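PDB 5O4J: HcgC from Methanococcus maripaludis S2, which acts as a SAM-dependent C-methyltransferase that probably methylates a pyridinol precursor in the biosynthesis of the FeGP cofactor of [Fe]-hydrogenase. Local coordinates for residues Q74-I80 with V212-V218. Residues are numbered along the deposited sequence.
Sequences QPHLKDI and VFHEKNV. With SAH (S-adenosyl-L-homocysteine), chain E.
In this Rossmann-like methyltransferase, the loop after strand 65-72 carries a short 3-10 helix, 75-80, that packs against the C-terminal end of helix 208-213 and the turn leading to helix 218-225, beside the SAH ribose. CA atoms pair as Gln74-Phe213 (8.3 Å), His76-Lys216 (7.0 Å) and Asp79-Val218 (6.3 Å). Successive i+3 bonds, from Leu77 N to Gln74 O (3.2 Å) through Ile80 N to Leu77 O (3.0 Å), hold the 3-10 helix. Gln74, chi1 m, places CG 4.1 Å from Phe213 CE1, at the ring edge, and 3.5 Å from SAH O2'. His76, chi1 p, donates from NE2 to Val212 O (2.7 Å), a carbonyl at the helix end; Lys216 CB lies over the face of the His76 imidazole, a CH-pi contact 3.9 Å from its centroid. Lys216 has left the helix with positive phi (57/47), and its NZ returns to Phe213 O (3.1 Å). Leu77 (m, t) is buried, with CD2 3.7 Å from Val212 CG1 and CD1 3.9 Å from Phe213 CE1; CD1 also approaches SAH O3' (3.3 Å), so the packing helps wall the ribose pocket. Asp79 (chi1 m) sets CB 3.9 Å from Val218 CB and turns OD2 to a water. Ile80 CG1 meets Val218 CG1 at 3.9 Å. That one water bridges the two segments, donating to Asp79 OD2 (2.9 Å) and Lys216 O (3.0 Å) and accepting from Val218 N (2.8 Å).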
ATOM      1  N   GLN A  74      34.735  -2.573 -14.954  1.00 27.29           N
ATOM      2  CA  GLN A  74      35.395  -2.103 -13.743  1.00 25.10           C
ATOM      3  C   GLN A  74      36.472  -3.097 -13.334  1.00 29.29           C
ATOM      4  O   GLN A  74      36.135  -4.201 -12.876  1.00 28.08           O
ATOM      5  CB  GLN A  74      34.380  -1.939 -12.611  1.00 24.90           C
ATOM      6  CG  GLN A  74      33.265  -0.954 -12.894  1.00 30.68           C
ATOM      7  CD  GLN A  74      33.693   0.487 -12.674  1.00 45.88           C
ATOM      8  OE1 GLN A  74      34.532   0.774 -11.817  1.00 48.04           O
ATOM      9  NE2 GLN A  74      33.112   1.402 -13.443  1.00 49.33           N
ATOM     10  N   PRO A  75      37.761  -2.771 -13.463  1.00 33.26           N
ATOM     11  CA  PRO A  75      38.787  -3.755 -13.082  1.00 29.55           C
ATOM     12  C   PRO A  75      38.746  -4.157 -11.617  1.00 28.04           C
ATOM     13  O   PRO A  75      39.090  -5.302 -11.301  1.00 28.79           O
ATOM     14  CB  PRO A  75      40.107  -3.052 -13.446  1.00 33.46           C
ATOM     15  CG  PRO A  75      39.774  -1.621 -13.592  1.00 38.46           C
ATOM     16  CD  PRO A  75      38.355  -1.561 -14.056  1.00 35.88           C
ATOM     17  N   HIS A  76      38.335  -3.270 -10.706  1.00 28.19           N
ATOM     18  CA  HIS A  76      38.359  -3.635  -9.291  1.00 27.80           C
ATOM     19  C   HIS A  76      37.331  -4.702  -8.944  1.00 25.41           C
ATOM     20  O   HIS A  76      37.418  -5.294  -7.861  1.00 24.60           O
ATOM     21  CB  HIS A  76      38.150  -2.398  -8.407  1.00 30.15           C
ATOM     22  CG  HIS A  76      36.725  -1.963  -8.287  1.00 29.79           C
ATOM     23  ND1 HIS A  76      36.080  -1.241  -9.269  1.00 28.55           N
ATOM     24  CD2 HIS A  76      35.827  -2.121  -7.283  1.00 28.98           C
ATOM     25  CE1 HIS A  76      34.842  -0.988  -8.883  1.00 29.09           C
ATOM     26  NE2 HIS A  76      34.665  -1.506  -7.680  1.00 27.22           N
ATOM     27  N   LEU A  77      36.381  -4.988  -9.832  1.00 26.68           N
ATOM     28  CA  LEU A  77      35.419  -6.035  -9.519  1.00 27.56           C
ATOM     29  C   LEU A  77      36.013  -7.432  -9.607  1.00 29.34           C
ATOM     30  O   LEU A  77      35.304  -8.403  -9.315  1.00 28.92           O
ATOM     31  CB  LEU A  77      34.199  -5.915 -10.427  1.00 24.65           C
ATOM     32  CG  LEU A  77      33.185  -4.879  -9.935  1.00 31.53           C
ATOM     33  CD1 LEU A  77      32.094  -4.696 -10.967  1.00 30.00           C
ATOM     34  CD2 LEU A  77      32.575  -5.278  -8.588  1.00 39.23           C
ATOM     35  N   LYS A  78      37.288  -7.566  -9.977  1.00 31.10           N
ATOM     36  CA  LYS A  78      37.973  -8.835  -9.767  1.00 34.87           C
ATOM     37  C   LYS A  78      37.840  -9.294  -8.322  1.00 34.54           C
ATOM     38  O   LYS A  78      37.842 -10.500  -8.050  1.00 37.26           O
ATOM     39  CB  LYS A  78      39.452  -8.711 -10.139  1.00 39.73           C
ATOM     40  CG  LYS A  78      40.199  -7.613  -9.379  1.00 49.67           C
ATOM     41  CD  LYS A  78      41.707  -7.806  -9.448  1.00 61.43           C
ATOM     42  CE  LYS A  78      42.454  -6.485  -9.322  1.00 70.71           C
ATOM     43  NZ  LYS A  78      42.208  -5.791  -8.025  1.00 76.25           N
ATOM     44  N   ASP A  79      37.714  -8.346  -7.384  1.00 30.76           N
ATOM     45  CA  ASP A  79      37.593  -8.664  -5.966  1.00 32.84           C
ATOM     46  C   ASP A  79      36.265  -9.323  -5.610  1.00 29.27           C
ATOM     47  O   ASP A  79      36.138  -9.838  -4.498  1.00 32.47           O
ATOM     48  CB  ASP A  79      37.755  -7.394  -5.109  1.00 38.31           C
ATOM     49  CG  ASP A  79      39.064  -6.662  -5.361  1.00 43.26           C
ATOM     50  OD1 ASP A  79      40.080  -7.334  -5.622  1.00 41.93           O
ATOM     51  OD2 ASP A  79      39.083  -5.407  -5.254  1.00 42.31           O
ATOM     52  N   ILE A  80      35.263  -9.284  -6.492  1.00 25.46           N
ATOM     53  CA  ILE A  80      33.957  -9.860  -6.180  1.00 27.02           C
ATOM     54  C   ILE A  80      33.821 -11.317  -6.621  1.00 37.95           C
ATOM     55  O   ILE A  80      32.738 -11.897  -6.465  1.00 34.93           O
ATOM     56  CB  ILE A  80      32.817  -8.995  -6.761  1.00 26.95           C
ATOM     57  CG1 ILE A  80      31.551  -9.143  -5.904  1.00 30.26           C
ATOM     58  CG2 ILE A  80      32.493  -9.349  -8.217  1.00 30.00           C
ATOM     59  CD1 ILE A  80      30.540  -8.016  -6.092  1.00 32.14           C
ATOM     60  N   VAL A 212      30.314  -0.264  -3.822  1.00 19.26           N
ATOM     61  CA  VAL A 212      30.993  -1.021  -4.870  1.00 17.24           C
ATOM     62  C   VAL A 212      31.551  -0.098  -5.943  1.00 17.87           C
ATOM     63  O   VAL A 212      32.694  -0.263  -6.377  1.00 21.16           O
ATOM     64  CB  VAL A 212      30.041  -2.056  -5.500  1.00 19.18           C
ATOM     65  CG1 VAL A 212      30.743  -2.778  -6.647  1.00 19.91           C
ATOM     66  CG2 VAL A 212      29.578  -3.060  -4.464  1.00 19.75           C
ATOM     67  N   PHE A 213      30.740   0.842  -6.433  1.00 20.76           N
ATOM     68  CA  PHE A 213      31.071   1.545  -7.669  1.00 22.64           C
ATOM     69  C   PHE A 213      31.615   2.947  -7.474  1.00 23.58           C
ATOM     70  O   PHE A 213      32.258   3.463  -8.389  1.00 23.08           O
ATOM     71  CB  PHE A 213      29.847   1.605  -8.579  1.00 21.37           C
ATOM     72  CG  PHE A 213      29.474   0.276  -9.097  1.00 21.56           C
ATOM     73  CD1 PHE A 213      30.127  -0.241 -10.196  1.00 21.59           C
ATOM     74  CD2 PHE A 213      28.536  -0.508  -8.433  1.00 18.96           C
ATOM     75  CE1 PHE A 213      29.833  -1.499 -10.655  1.00 19.37           C
ATOM     76  CE2 PHE A 213      28.230  -1.775  -8.892  1.00 17.91           C
ATOM     77  CZ  PHE A 213      28.880  -2.276 -10.000  1.00 19.39           C
ATOM     78  N   HIS A 214      31.368   3.574  -6.330  1.00 18.76           N
ATOM     79  CA  HIS A 214      31.907   4.895  -6.042  1.00 16.62           C
ATOM     80  C   HIS A 214      33.079   4.835  -5.073  1.00 19.09           C
ATOM     81  O   HIS A 214      34.155   5.339  -5.385  1.00 20.63           O
ATOM     82  CB  HIS A 214      30.788   5.786  -5.500  1.00 20.06           C
ATOM     83  CG  HIS A 214      29.664   5.972  -6.468  1.00 34.72           C
ATOM     84  ND1 HIS A 214      28.414   6.410  -6.087  1.00 41.82           N
ATOM     85  CD2 HIS A 214      29.600   5.763  -7.806  1.00 37.51           C
ATOM     86  CE1 HIS A 214      27.632   6.473  -7.151  1.00 43.60           C
ATOM     87  NE2 HIS A 214      28.326   6.081  -8.205  1.00 39.30           N
ATOM     88  N   GLU A 215      32.915   4.152  -3.940  1.00 21.49           N
ATOM     89  CA  GLU A 215      34.029   3.927  -3.020  1.00 20.67           C
ATOM     90  C   GLU A 215      34.976   2.843  -3.512  1.00 22.47           C
ATOM     91  O   GLU A 215      36.155   2.847  -3.139  1.00 23.54           O
ATOM     92  CB  GLU A 215      33.472   3.541  -1.644  1.00 20.17           C
ATOM     93  CG  GLU A 215      32.598   4.613  -1.010  1.00 25.24           C
ATOM     94  CD  GLU A 215      31.849   4.097   0.208  1.00 28.48           C
ATOM     95  OE1 GLU A 215      30.829   4.710   0.585  1.00 30.29           O
ATOM     96  OE2 GLU A 215      32.281   3.078   0.781  1.00 23.88           O
ATOM     97  N   LYS A 216      34.494   1.959  -4.385  1.00 19.21           N
ATOM     98  CA  LYS A 216      35.285   0.888  -4.994  1.00 18.72           C
ATOM     99  C   LYS A 216      35.929  -0.024  -3.953  1.00 21.89           C
ATOM    100  O   LYS A 216      37.100  -0.403  -4.051  1.00 23.61           O
ATOM    101  CB  LYS A 216      36.322   1.479  -5.954  1.00 22.56           C
ATOM    102  CG  LYS A 216      35.665   2.235  -7.101  1.00 31.25           C
ATOM    103  CD  LYS A 216      36.657   2.581  -8.191  1.00 38.05           C
ATOM    104  CE  LYS A 216      35.946   2.926  -9.481  1.00 47.44           C
ATOM    105  NZ  LYS A 216      35.119   4.147  -9.343  1.00 55.38           N
ATOM    106  N   ASN A 217      35.117  -0.437  -2.980  1.00 22.74           N
ATOM    107  CA  ASN A 217      35.568  -1.284  -1.878  1.00 21.50           C
ATOM    108  C   ASN A 217      34.625  -2.481  -1.782  1.00 20.68           C
ATOM    109  O   ASN A 217      33.621  -2.437  -1.069  1.00 19.48           O
ATOM    110  CB  ASN A 217      35.634  -0.507  -0.582  1.00 22.01           C
ATOM    111  CG  ASN A 217      36.334  -1.284   0.511  1.00 21.41           C
ATOM    112  OD1 ASN A 217      36.415  -2.515   0.460  1.00 21.99           O
ATOM    113  ND2 ASN A 217      36.847  -0.576   1.502  1.00 21.05           N
ATOM    114  N   VAL A 218      34.938  -3.547  -2.526  1.00 19.77           N
ATOM    115  CA  VAL A 218      34.086  -4.732  -2.521  1.00 22.87           C
ATOM    116  C   VAL A 218      34.045  -5.364  -1.138  1.00 23.69           C
ATOM    117  O   VAL A 218      32.995  -5.829  -0.682  1.00 21.41           O
ATOM    118  CB  VAL A 218      34.569  -5.733  -3.585  1.00 25.97           C
ATOM    119  CG1 VAL A 218      33.819  -7.078  -3.462  1.00 25.33           C
ATOM    120  CG2 VAL A 218      34.398  -5.141  -4.967  1.00 23.85           C
TER
HETATM  121  N   SAH E 301      21.598  -7.335 -13.741  1.00 71.85           N
HETATM  122  CA  SAH E 301      22.638  -7.427 -12.672  1.00 46.63           C
HETATM  123  CB  SAH E 301      23.182  -6.033 -12.368  1.00 32.27           C
HETATM  124  CG  SAH E 301      24.176  -5.574 -13.434  1.00 24.54           C
HETATM  125  SD  SAH E 301      24.924  -4.018 -13.019  1.00 20.90           S
HETATM  126  C   SAH E 301      22.085  -8.012 -11.404  1.00 32.69           C
HETATM  127  O   SAH E 301      22.846  -8.124 -10.412  1.00 20.96           O
HETATM  128  OXT SAH E 301      20.892  -8.343 -11.395  1.00 40.22           O
HETATM  129  C5' SAH E 301      26.061  -3.807 -14.356  1.00 19.35           C
HETATM  130  C4' SAH E 301      27.339  -4.623 -14.195  1.00 19.11           C
HETATM  131  O4' SAH E 301      27.944  -4.774 -15.485  1.00 21.19           O
HETATM  132  C3' SAH E 301      28.362  -3.896 -13.344  1.00 16.70           C
HETATM  133  O3' SAH E 301      29.234  -4.823 -12.676  1.00 21.24           O
HETATM  134  C2' SAH E 301      29.092  -3.076 -14.379  1.00 18.34           C
HETATM  135  O2' SAH E 301      30.392  -2.632 -13.975  1.00 20.73           O
HETATM  136  C1' SAH E 301      29.174  -4.045 -15.535  1.00 19.13           C
HETATM  137  N9  SAH E 301      29.237  -3.401 -16.857  1.00 19.73           N
HETATM  138  C8  SAH E 301      28.557  -2.304 -17.259  1.00 20.04           C
HETATM  139  N7  SAH E 301      28.850  -2.037 -18.557  1.00 23.17           N
HETATM  140  C5  SAH E 301      29.705  -2.989 -18.980  1.00 22.06           C
HETATM  141  C6  SAH E 301      30.401  -3.308 -20.241  1.00 25.84           C
HETATM  142  N6  SAH E 301      30.228  -2.523 -21.329  1.00 29.56           N
HETATM  143  N1  SAH E 301      31.205  -4.388 -20.258  1.00 25.34           N
HETATM  144  C2  SAH E 301      31.378  -5.178 -19.188  1.00 29.62           C
HETATM  145  N3  SAH E 301      30.783  -4.950 -18.005  1.00 26.19           N
HETATM  146  C4  SAH E 301      29.954  -3.888 -17.858  1.00 20.65           C
HETATM  147  O   HOH W   1      37.357  -3.376  -4.007  1.00 28.69           O